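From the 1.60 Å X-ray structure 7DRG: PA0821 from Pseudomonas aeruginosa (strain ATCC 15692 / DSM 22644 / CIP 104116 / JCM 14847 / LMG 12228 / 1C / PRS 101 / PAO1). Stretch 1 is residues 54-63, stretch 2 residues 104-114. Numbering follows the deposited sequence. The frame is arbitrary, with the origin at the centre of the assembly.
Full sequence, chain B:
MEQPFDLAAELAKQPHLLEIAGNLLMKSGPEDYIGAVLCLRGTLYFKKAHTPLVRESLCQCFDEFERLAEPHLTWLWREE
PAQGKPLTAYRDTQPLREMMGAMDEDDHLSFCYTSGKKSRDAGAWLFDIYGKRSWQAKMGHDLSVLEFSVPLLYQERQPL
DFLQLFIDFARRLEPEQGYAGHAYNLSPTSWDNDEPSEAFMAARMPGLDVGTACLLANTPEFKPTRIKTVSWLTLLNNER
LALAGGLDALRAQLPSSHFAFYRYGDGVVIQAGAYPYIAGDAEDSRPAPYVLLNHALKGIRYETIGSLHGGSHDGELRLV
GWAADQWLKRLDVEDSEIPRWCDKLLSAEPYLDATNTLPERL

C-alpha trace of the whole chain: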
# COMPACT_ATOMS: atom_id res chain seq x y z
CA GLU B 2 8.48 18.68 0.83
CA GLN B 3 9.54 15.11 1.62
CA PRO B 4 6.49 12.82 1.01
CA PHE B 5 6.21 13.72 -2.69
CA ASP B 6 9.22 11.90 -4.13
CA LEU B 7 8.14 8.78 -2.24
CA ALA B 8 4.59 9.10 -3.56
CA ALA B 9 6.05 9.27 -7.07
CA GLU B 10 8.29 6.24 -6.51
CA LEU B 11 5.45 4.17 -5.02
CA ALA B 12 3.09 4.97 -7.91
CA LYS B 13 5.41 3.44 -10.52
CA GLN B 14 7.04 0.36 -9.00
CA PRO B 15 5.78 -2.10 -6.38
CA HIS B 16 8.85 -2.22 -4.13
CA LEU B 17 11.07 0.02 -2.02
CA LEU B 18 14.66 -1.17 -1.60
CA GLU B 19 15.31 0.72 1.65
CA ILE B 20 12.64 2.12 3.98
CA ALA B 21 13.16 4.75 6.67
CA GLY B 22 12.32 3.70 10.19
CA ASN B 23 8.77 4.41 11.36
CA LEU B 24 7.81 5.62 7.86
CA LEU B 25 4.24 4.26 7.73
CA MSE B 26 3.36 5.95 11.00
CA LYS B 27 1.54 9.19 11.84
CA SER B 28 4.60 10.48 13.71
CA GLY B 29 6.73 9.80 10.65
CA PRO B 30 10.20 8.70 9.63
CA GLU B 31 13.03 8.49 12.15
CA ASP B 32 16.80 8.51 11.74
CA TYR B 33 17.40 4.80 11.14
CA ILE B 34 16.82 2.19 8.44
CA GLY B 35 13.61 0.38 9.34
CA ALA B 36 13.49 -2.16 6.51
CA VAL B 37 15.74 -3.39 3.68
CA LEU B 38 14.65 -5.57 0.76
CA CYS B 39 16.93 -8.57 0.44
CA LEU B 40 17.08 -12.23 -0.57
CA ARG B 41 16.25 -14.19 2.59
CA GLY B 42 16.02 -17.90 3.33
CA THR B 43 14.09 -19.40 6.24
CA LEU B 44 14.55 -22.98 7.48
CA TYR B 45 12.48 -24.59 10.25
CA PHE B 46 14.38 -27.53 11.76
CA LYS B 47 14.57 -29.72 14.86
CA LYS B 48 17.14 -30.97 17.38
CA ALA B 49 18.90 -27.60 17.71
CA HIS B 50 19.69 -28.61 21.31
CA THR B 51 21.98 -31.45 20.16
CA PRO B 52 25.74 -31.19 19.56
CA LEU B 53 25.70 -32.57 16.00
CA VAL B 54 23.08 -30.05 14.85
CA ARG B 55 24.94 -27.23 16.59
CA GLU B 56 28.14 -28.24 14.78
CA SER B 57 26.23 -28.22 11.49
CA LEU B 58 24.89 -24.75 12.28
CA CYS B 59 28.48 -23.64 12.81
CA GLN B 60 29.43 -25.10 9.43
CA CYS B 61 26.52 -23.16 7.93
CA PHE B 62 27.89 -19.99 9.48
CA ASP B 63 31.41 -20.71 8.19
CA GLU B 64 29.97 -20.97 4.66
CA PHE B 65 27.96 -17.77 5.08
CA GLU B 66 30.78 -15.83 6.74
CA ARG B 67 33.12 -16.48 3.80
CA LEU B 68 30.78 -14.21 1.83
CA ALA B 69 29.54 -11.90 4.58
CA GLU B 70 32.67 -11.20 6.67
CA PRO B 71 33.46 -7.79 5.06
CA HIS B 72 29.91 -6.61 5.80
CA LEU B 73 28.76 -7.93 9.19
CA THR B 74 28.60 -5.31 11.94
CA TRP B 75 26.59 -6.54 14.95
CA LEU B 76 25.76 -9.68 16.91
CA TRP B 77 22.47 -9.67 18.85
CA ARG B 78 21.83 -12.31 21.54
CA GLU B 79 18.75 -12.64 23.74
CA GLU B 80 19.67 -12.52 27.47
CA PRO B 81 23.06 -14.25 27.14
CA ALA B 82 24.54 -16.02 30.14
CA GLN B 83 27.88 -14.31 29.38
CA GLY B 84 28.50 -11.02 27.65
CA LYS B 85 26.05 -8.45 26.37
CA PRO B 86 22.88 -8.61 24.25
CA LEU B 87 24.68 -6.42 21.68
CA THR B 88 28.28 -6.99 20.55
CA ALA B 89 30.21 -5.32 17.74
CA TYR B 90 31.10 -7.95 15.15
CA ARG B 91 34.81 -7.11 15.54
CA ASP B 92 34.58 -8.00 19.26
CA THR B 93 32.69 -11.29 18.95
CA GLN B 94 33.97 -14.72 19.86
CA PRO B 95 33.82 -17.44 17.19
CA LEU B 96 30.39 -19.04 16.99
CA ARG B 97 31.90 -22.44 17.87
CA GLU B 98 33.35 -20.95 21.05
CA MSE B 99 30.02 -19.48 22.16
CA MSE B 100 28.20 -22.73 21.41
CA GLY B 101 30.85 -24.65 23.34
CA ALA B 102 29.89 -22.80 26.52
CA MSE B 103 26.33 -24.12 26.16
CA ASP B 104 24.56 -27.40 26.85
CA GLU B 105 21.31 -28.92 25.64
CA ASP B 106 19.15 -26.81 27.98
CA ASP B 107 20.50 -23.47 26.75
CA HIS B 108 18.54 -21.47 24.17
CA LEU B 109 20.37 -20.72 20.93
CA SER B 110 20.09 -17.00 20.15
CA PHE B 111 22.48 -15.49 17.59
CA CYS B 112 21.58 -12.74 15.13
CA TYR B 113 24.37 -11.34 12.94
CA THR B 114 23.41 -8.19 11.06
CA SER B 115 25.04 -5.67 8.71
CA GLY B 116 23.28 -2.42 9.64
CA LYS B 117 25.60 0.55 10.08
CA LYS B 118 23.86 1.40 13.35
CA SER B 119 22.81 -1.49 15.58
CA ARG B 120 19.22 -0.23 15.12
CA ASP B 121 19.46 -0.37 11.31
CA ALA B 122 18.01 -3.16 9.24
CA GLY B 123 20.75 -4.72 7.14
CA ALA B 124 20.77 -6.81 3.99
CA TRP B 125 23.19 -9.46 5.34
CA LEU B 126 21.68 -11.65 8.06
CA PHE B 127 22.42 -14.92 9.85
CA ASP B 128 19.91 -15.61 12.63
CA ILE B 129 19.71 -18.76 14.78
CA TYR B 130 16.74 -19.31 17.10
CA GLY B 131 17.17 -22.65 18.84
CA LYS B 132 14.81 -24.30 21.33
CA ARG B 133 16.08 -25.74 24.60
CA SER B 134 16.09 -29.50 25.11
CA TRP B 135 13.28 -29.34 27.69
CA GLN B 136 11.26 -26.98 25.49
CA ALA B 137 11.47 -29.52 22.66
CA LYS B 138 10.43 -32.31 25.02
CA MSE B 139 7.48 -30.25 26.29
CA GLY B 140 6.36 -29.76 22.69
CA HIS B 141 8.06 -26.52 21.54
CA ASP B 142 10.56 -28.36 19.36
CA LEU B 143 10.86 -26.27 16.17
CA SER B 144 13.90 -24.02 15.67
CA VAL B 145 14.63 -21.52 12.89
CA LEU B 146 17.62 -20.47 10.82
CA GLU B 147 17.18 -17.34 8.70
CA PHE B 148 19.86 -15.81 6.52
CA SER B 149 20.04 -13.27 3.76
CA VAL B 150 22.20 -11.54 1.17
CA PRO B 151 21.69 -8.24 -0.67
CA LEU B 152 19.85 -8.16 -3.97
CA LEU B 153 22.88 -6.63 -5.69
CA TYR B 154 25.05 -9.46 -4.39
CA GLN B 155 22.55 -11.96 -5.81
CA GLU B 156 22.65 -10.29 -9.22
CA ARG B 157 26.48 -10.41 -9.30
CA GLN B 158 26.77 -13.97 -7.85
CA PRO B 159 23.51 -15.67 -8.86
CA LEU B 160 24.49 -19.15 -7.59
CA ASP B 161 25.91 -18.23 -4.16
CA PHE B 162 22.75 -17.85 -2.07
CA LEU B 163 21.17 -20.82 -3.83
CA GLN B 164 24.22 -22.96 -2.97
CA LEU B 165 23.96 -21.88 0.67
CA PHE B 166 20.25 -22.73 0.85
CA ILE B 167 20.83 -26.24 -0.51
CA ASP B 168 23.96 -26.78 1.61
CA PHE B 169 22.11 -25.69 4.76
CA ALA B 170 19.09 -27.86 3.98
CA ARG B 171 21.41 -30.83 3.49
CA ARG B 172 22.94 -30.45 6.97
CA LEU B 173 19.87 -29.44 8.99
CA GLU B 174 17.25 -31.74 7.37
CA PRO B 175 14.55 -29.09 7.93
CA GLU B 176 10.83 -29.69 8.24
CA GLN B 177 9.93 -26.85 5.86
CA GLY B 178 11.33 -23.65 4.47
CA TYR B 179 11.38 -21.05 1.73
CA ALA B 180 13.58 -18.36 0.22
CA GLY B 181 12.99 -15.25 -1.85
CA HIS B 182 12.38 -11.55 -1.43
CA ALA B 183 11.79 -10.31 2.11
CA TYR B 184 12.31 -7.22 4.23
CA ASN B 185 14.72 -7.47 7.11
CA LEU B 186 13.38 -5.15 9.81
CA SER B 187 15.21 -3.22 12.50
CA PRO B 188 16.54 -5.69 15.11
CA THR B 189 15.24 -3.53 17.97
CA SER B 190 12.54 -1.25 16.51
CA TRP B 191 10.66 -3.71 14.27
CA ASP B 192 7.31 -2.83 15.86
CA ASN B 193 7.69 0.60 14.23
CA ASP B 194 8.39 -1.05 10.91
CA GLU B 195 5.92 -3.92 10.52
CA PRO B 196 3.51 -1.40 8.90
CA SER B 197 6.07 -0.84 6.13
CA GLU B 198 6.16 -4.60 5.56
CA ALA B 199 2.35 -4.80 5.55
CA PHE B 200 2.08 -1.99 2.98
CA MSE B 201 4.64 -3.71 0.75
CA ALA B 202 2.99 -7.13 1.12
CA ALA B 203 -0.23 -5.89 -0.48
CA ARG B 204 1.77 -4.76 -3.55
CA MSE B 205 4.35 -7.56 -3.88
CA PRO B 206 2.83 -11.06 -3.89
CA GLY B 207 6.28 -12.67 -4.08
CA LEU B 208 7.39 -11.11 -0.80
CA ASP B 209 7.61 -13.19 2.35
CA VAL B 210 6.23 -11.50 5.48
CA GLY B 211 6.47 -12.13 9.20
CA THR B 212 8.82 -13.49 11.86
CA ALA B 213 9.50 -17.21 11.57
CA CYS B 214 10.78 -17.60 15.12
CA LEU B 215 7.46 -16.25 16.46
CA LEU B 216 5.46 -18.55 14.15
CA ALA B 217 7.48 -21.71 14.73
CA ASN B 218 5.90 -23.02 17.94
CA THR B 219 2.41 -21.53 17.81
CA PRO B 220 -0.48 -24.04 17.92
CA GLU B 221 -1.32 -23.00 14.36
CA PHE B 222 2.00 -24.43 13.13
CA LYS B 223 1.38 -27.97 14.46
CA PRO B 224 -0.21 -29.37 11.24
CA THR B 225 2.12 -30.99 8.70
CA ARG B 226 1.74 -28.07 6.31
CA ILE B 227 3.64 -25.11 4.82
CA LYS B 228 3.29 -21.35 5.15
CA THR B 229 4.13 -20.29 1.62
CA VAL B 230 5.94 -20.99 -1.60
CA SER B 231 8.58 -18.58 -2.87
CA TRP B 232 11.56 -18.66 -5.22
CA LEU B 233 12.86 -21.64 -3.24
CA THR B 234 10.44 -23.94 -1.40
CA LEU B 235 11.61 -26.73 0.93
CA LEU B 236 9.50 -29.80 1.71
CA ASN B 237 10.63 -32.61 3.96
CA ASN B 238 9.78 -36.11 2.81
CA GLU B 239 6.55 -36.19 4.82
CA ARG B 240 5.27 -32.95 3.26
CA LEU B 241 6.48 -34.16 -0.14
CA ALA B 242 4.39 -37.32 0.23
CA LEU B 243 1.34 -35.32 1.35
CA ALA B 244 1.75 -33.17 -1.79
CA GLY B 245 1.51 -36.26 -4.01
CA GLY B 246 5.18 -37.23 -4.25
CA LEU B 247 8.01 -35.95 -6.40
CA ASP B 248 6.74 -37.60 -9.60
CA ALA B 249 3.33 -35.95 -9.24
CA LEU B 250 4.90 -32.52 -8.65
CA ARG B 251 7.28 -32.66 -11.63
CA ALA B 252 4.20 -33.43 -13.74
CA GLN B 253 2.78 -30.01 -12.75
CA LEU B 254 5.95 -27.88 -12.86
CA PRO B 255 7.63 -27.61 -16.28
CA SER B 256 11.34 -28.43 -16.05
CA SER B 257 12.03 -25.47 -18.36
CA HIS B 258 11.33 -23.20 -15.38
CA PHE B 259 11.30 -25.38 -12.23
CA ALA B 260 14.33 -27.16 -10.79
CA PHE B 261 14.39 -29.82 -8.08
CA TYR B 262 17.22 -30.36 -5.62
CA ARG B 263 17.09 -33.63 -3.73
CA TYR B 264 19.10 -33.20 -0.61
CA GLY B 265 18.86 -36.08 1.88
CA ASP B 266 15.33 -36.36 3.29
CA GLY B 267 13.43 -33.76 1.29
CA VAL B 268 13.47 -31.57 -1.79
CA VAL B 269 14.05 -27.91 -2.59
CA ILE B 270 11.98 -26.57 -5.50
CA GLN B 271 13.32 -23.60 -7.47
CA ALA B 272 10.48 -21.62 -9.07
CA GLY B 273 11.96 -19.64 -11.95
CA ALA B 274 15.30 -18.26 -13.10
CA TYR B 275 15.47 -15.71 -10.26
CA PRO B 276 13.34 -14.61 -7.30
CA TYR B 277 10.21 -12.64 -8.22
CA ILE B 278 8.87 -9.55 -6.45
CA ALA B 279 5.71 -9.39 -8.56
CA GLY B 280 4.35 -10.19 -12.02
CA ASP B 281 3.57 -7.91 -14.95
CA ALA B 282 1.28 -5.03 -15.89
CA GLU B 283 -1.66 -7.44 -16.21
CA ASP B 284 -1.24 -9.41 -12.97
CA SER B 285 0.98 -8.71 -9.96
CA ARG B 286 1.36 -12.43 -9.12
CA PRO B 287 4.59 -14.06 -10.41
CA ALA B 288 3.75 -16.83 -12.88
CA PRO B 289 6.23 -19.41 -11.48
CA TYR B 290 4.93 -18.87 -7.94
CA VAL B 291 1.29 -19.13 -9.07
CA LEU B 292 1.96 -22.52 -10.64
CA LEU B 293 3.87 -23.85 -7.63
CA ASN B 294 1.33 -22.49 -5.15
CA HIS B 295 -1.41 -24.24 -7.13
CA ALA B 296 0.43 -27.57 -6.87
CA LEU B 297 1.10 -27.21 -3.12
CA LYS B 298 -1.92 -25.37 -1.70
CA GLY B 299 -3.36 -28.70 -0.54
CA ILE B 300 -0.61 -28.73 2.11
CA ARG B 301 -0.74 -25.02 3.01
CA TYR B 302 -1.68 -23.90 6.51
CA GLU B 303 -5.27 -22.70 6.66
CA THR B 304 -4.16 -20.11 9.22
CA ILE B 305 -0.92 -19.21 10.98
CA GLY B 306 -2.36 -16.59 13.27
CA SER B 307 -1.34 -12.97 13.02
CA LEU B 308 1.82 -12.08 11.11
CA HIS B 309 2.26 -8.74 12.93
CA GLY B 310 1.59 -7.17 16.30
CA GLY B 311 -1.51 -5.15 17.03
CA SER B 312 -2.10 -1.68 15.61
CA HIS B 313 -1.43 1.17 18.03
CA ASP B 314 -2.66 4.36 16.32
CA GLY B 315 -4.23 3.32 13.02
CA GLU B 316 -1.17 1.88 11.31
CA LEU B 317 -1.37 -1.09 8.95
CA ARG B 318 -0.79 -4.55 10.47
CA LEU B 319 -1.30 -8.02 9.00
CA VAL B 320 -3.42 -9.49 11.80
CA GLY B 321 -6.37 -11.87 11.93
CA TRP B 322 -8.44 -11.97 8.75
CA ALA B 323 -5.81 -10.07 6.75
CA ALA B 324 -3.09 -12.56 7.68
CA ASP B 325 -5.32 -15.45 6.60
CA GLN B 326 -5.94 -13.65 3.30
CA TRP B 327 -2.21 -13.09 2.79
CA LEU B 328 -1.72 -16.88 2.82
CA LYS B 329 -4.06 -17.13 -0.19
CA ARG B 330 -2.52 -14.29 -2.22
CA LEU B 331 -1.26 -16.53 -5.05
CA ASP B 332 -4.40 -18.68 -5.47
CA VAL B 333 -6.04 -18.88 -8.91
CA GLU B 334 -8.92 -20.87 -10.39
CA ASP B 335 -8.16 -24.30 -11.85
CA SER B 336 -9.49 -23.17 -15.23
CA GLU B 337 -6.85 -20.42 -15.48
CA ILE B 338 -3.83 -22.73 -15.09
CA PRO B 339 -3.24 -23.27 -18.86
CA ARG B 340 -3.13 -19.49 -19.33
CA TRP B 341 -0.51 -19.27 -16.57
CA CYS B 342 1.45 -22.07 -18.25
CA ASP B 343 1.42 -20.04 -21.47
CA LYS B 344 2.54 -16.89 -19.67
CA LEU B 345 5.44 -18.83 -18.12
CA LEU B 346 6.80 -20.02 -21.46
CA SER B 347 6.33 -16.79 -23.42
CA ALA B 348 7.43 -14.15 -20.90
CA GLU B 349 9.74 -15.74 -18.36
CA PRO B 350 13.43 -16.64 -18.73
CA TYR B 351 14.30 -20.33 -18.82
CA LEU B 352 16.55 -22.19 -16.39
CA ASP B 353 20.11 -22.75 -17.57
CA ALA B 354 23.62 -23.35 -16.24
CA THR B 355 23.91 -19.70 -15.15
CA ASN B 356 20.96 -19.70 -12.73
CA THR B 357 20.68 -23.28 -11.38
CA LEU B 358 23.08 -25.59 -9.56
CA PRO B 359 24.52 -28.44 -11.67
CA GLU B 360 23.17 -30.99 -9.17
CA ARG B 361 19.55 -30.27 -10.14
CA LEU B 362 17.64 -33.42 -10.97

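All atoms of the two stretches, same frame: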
# COMPACT_ATOMS: atom_id res chain seq x y z
N VAL B 54 23.79 -31.10 15.58
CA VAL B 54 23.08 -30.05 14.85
C VAL B 54 23.75 -28.71 15.09
O VAL B 54 23.87 -27.88 14.18
CB VAL B 54 21.59 -30.01 15.24
CG1 VAL B 54 20.87 -28.81 14.60
CG2 VAL B 54 20.89 -31.29 14.83
N ARG B 55 24.21 -28.46 16.32
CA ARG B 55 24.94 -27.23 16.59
C ARG B 55 26.22 -27.14 15.77
O ARG B 55 26.53 -26.08 15.21
CB ARG B 55 25.22 -27.10 18.08
CG ARG B 55 23.94 -26.83 18.86
CD ARG B 55 24.15 -26.84 20.35
NE ARG B 55 22.89 -26.54 21.04
CZ ARG B 55 22.80 -26.30 22.34
NH1 ARG B 55 23.90 -26.33 23.10
NH2 ARG B 55 21.62 -26.03 22.89
N GLU B 56 26.96 -28.25 15.64
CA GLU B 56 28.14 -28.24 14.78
C GLU B 56 27.77 -27.93 13.34
O GLU B 56 28.50 -27.21 12.64
CB GLU B 56 28.88 -29.58 14.85
CG GLU B 56 29.39 -29.91 16.23
CD GLU B 56 30.04 -31.28 16.29
OE1 GLU B 56 30.32 -31.87 15.22
OE2 GLU B 56 30.19 -31.79 17.42
N SER B 57 26.66 -28.49 12.86
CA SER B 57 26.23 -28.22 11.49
C SER B 57 25.83 -26.77 11.32
O SER B 57 26.11 -26.16 10.28
CB SER B 57 25.09 -29.16 11.10
OG SER B 57 25.60 -30.47 10.86
N LEU B 58 25.19 -26.18 12.33
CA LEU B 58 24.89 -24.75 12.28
C LEU B 58 26.16 -23.93 12.19
O LEU B 58 26.21 -22.91 11.49
CB LEU B 58 24.08 -24.35 13.51
CG LEU B 58 22.62 -24.80 13.54
CD1 LEU B 58 22.03 -24.61 14.93
CD2 LEU B 58 21.81 -24.02 12.50
N CYS B 59 27.21 -24.35 12.89
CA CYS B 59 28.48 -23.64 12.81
C CYS B 59 29.11 -23.79 11.44
O CYS B 59 29.77 -22.85 10.97
CB CYS B 59 29.43 -24.14 13.89
SG CYS B 59 28.92 -23.58 15.53
N GLN B 60 28.94 -24.95 10.79
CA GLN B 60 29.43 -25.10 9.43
C GLN B 60 28.63 -24.24 8.47
O GLN B 60 29.20 -23.64 7.54
CB GLN B 60 29.39 -26.58 9.02
CG GLN B 60 29.77 -26.86 7.56
CD GLN B 60 31.22 -26.56 7.21
OE1 GLN B 60 32.11 -26.60 8.05
NE2 GLN B 60 31.46 -26.27 5.93
N CYS B 61 27.31 -24.11 8.70
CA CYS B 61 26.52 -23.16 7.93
C CYS B 61 27.07 -21.75 8.06
O CYS B 61 27.21 -21.03 7.06
CB CYS B 61 25.06 -23.19 8.37
SG CYS B 61 24.14 -24.70 8.04
N PHE B 62 27.39 -21.34 9.29
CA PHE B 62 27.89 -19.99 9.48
C PHE B 62 29.25 -19.80 8.82
O PHE B 62 29.53 -18.74 8.26
CB PHE B 62 27.96 -19.63 10.97
CG PHE B 62 28.34 -18.19 11.21
CD1 PHE B 62 27.51 -17.17 10.76
CD2 PHE B 62 29.51 -17.86 11.87
CE1 PHE B 62 27.85 -15.85 10.96
CE2 PHE B 62 29.84 -16.53 12.08
CZ PHE B 62 29.00 -15.52 11.63
N ASP B 63 30.13 -20.82 8.88
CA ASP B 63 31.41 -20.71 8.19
C ASP B 63 31.22 -20.43 6.70
O ASP B 63 31.89 -19.57 6.12
CB ASP B 63 32.22 -22.00 8.36
CG ASP B 63 32.81 -22.17 9.75
OD1 ASP B 63 32.91 -21.17 10.50
OD2 ASP B 63 33.21 -23.31 10.07
N ASP B 104 25.00 -26.01 26.87
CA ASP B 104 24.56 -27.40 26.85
C ASP B 104 23.14 -27.47 26.27
O ASP B 104 22.60 -26.48 25.77
CB ASP B 104 24.65 -28.04 28.24
CG ASP B 104 23.82 -27.32 29.30
OD1 ASP B 104 22.85 -26.61 28.97
OD2 ASP B 104 24.16 -27.46 30.50
N GLU B 105 22.56 -28.66 26.34
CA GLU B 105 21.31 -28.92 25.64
C GLU B 105 20.14 -28.10 26.18
O GLU B 105 19.16 -27.91 25.47
CB GLU B 105 20.96 -30.40 25.68
CG GLU B 105 20.75 -30.96 27.08
CD GLU B 105 21.98 -31.67 27.63
OE1 GLU B 105 23.10 -31.42 27.13
OE2 GLU B 105 21.82 -32.49 28.56
N ASP B 106 20.23 -27.60 27.41
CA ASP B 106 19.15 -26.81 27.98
C ASP B 106 19.32 -25.31 27.77
O ASP B 106 18.46 -24.54 28.21
CB ASP B 106 19.00 -27.11 29.47
CG ASP B 106 18.27 -28.42 29.72
OD1 ASP B 106 17.34 -28.73 28.96
OD2 ASP B 106 18.64 -29.13 30.68
N ASP B 107 20.38 -24.87 27.10
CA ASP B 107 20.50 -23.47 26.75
C ASP B 107 19.73 -23.18 25.46
O ASP B 107 19.56 -24.05 24.60
CB ASP B 107 21.97 -23.08 26.58
CG ASP B 107 22.70 -23.01 27.90
OD1 ASP B 107 22.16 -22.41 28.86
OD2 ASP B 107 23.81 -23.57 27.99
N HIS B 108 19.25 -21.94 25.35
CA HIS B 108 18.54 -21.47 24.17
C HIS B 108 19.53 -20.86 23.19
O HIS B 108 20.34 -20.01 23.57
CB HIS B 108 17.47 -20.45 24.58
CG HIS B 108 16.93 -19.61 23.46
ND1 HIS B 108 16.28 -20.14 22.37
CD2 HIS B 108 16.94 -18.27 23.28
CE1 HIS B 108 15.91 -19.16 21.56
NE2 HIS B 108 16.30 -18.01 22.09
N LEU B 109 19.50 -21.31 21.94
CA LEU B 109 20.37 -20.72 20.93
C LEU B 109 19.78 -19.40 20.48
O LEU B 109 18.64 -19.36 20.01
CB LEU B 109 20.53 -21.64 19.73
CG LEU B 109 21.00 -23.06 19.99
CD1 LEU B 109 21.48 -23.65 18.69
CD2 LEU B 109 22.09 -23.05 21.05
N SER B 110 20.55 -18.32 20.60
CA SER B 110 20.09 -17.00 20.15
C SER B 110 21.30 -16.26 19.59
O SER B 110 22.16 -15.81 20.36
CB SER B 110 19.44 -16.23 21.30
OG SER B 110 18.99 -14.96 20.86
N PHE B 111 21.37 -16.16 18.26
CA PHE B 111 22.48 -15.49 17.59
C PHE B 111 21.93 -14.81 16.36
O PHE B 111 21.43 -15.48 15.45
CB PHE B 111 23.58 -16.47 17.19
CG PHE B 111 24.18 -17.23 18.34
CD1 PHE B 111 25.19 -16.67 19.10
CD2 PHE B 111 23.74 -18.51 18.64
CE1 PHE B 111 25.75 -17.37 20.15
CE2 PHE B 111 24.29 -19.21 19.70
CZ PHE B 111 25.29 -18.64 20.46
N CYS B 112 22.05 -13.49 16.30
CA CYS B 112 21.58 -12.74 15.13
C CYS B 112 22.69 -11.81 14.67
O CYS B 112 22.96 -10.78 15.30
CB CYS B 112 20.32 -11.95 15.47
SG CYS B 112 19.67 -11.10 14.03
N TYR B 113 23.34 -12.17 13.56
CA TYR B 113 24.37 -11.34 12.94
C TYR B 113 23.72 -10.45 11.91
O TYR B 113 22.97 -10.93 11.04
CB TYR B 113 25.43 -12.20 12.26
CG TYR B 113 26.27 -13.06 13.18
CD1 TYR B 113 25.86 -14.34 13.54
CD2 TYR B 113 27.49 -12.59 13.67
CE1 TYR B 113 26.65 -15.14 14.37
CE2 TYR B 113 28.28 -13.39 14.49
CZ TYR B 113 27.85 -14.65 14.84
OH TYR B 113 28.64 -15.43 15.65
N THR B 114 24.00 -9.15 11.98
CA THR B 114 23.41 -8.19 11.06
C THR B 114 24.50 -7.32 10.45
O THR B 114 25.65 -7.33 10.88
CB THR B 114 22.36 -7.30 11.74
OG1 THR B 114 23.00 -6.42 12.67
CG2 THR B 114 21.31 -8.13 12.46
O HOH W 1 19.18 -25.02 21.96

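Arg55, on the helix of residues 54-63, makes the direct hydrogen bonds of this contact by reaching into the turn that precedes strand 109-114. Its side chain is nearly fully extended beyond chi1 (m, then t, t), which carries the guanidinium past Leu109 to the backbone of the type I beta turn from Asp104 to Asp107. There both terminal nitrogens converge on one carbonyl: Arg55 NH2 donates to Asp104 O at 3.1 Å, and Arg55 NH1 donates a weak hydrogen bond to Asp104 O at 3.0 Å. The oxygen lies near the guanidinium plane, at its edge, where the N-H groups point. The same carbonyl closes the turn, accepting from Asp107 N (Asp107 N to Asp104 O, 3.0 Å), so arginine and turn share an acceptor. Water 1 bridges the two, accepting from Arg55 NH2 (2.8 Å from the water O) and lying 2.8 Å, by its O, from Asp107 O.

The turn is braced from within by the side chains of Asp104 and Asp107: Asp104 N donates to Asp107 OD2 at 2.9 Å, and Asp106 N to Asp104 OD1 at 3.2 Å. Asp107 OD2 and Asp104 OD1 thus accept from turn amides, while Arg55 NH1 and NH2 reach the main-chain Asp104 O.

Leu109 joins the polar and apolar parts. Its CD2 lies over one face of the Arg55 guanidinium, 3.5 Å from Arg55 NH2, leaving the edge free for the carbonyls; its CD1 packs against Leu58, with Leu109 CD1 3.9 Å from Leu58 CD1.

Farther along, Phe62 and Tyr113 form an offset stack, ring centroids 4.3 Å apart and planes inclined by 23°, with Phe62 CZ 3.5 Å from Tyr113 CZ. Helix and strand run almost parallel (3°) with axes 12.4 Å apart at closest approach, a gap these inward-pointing side chains span.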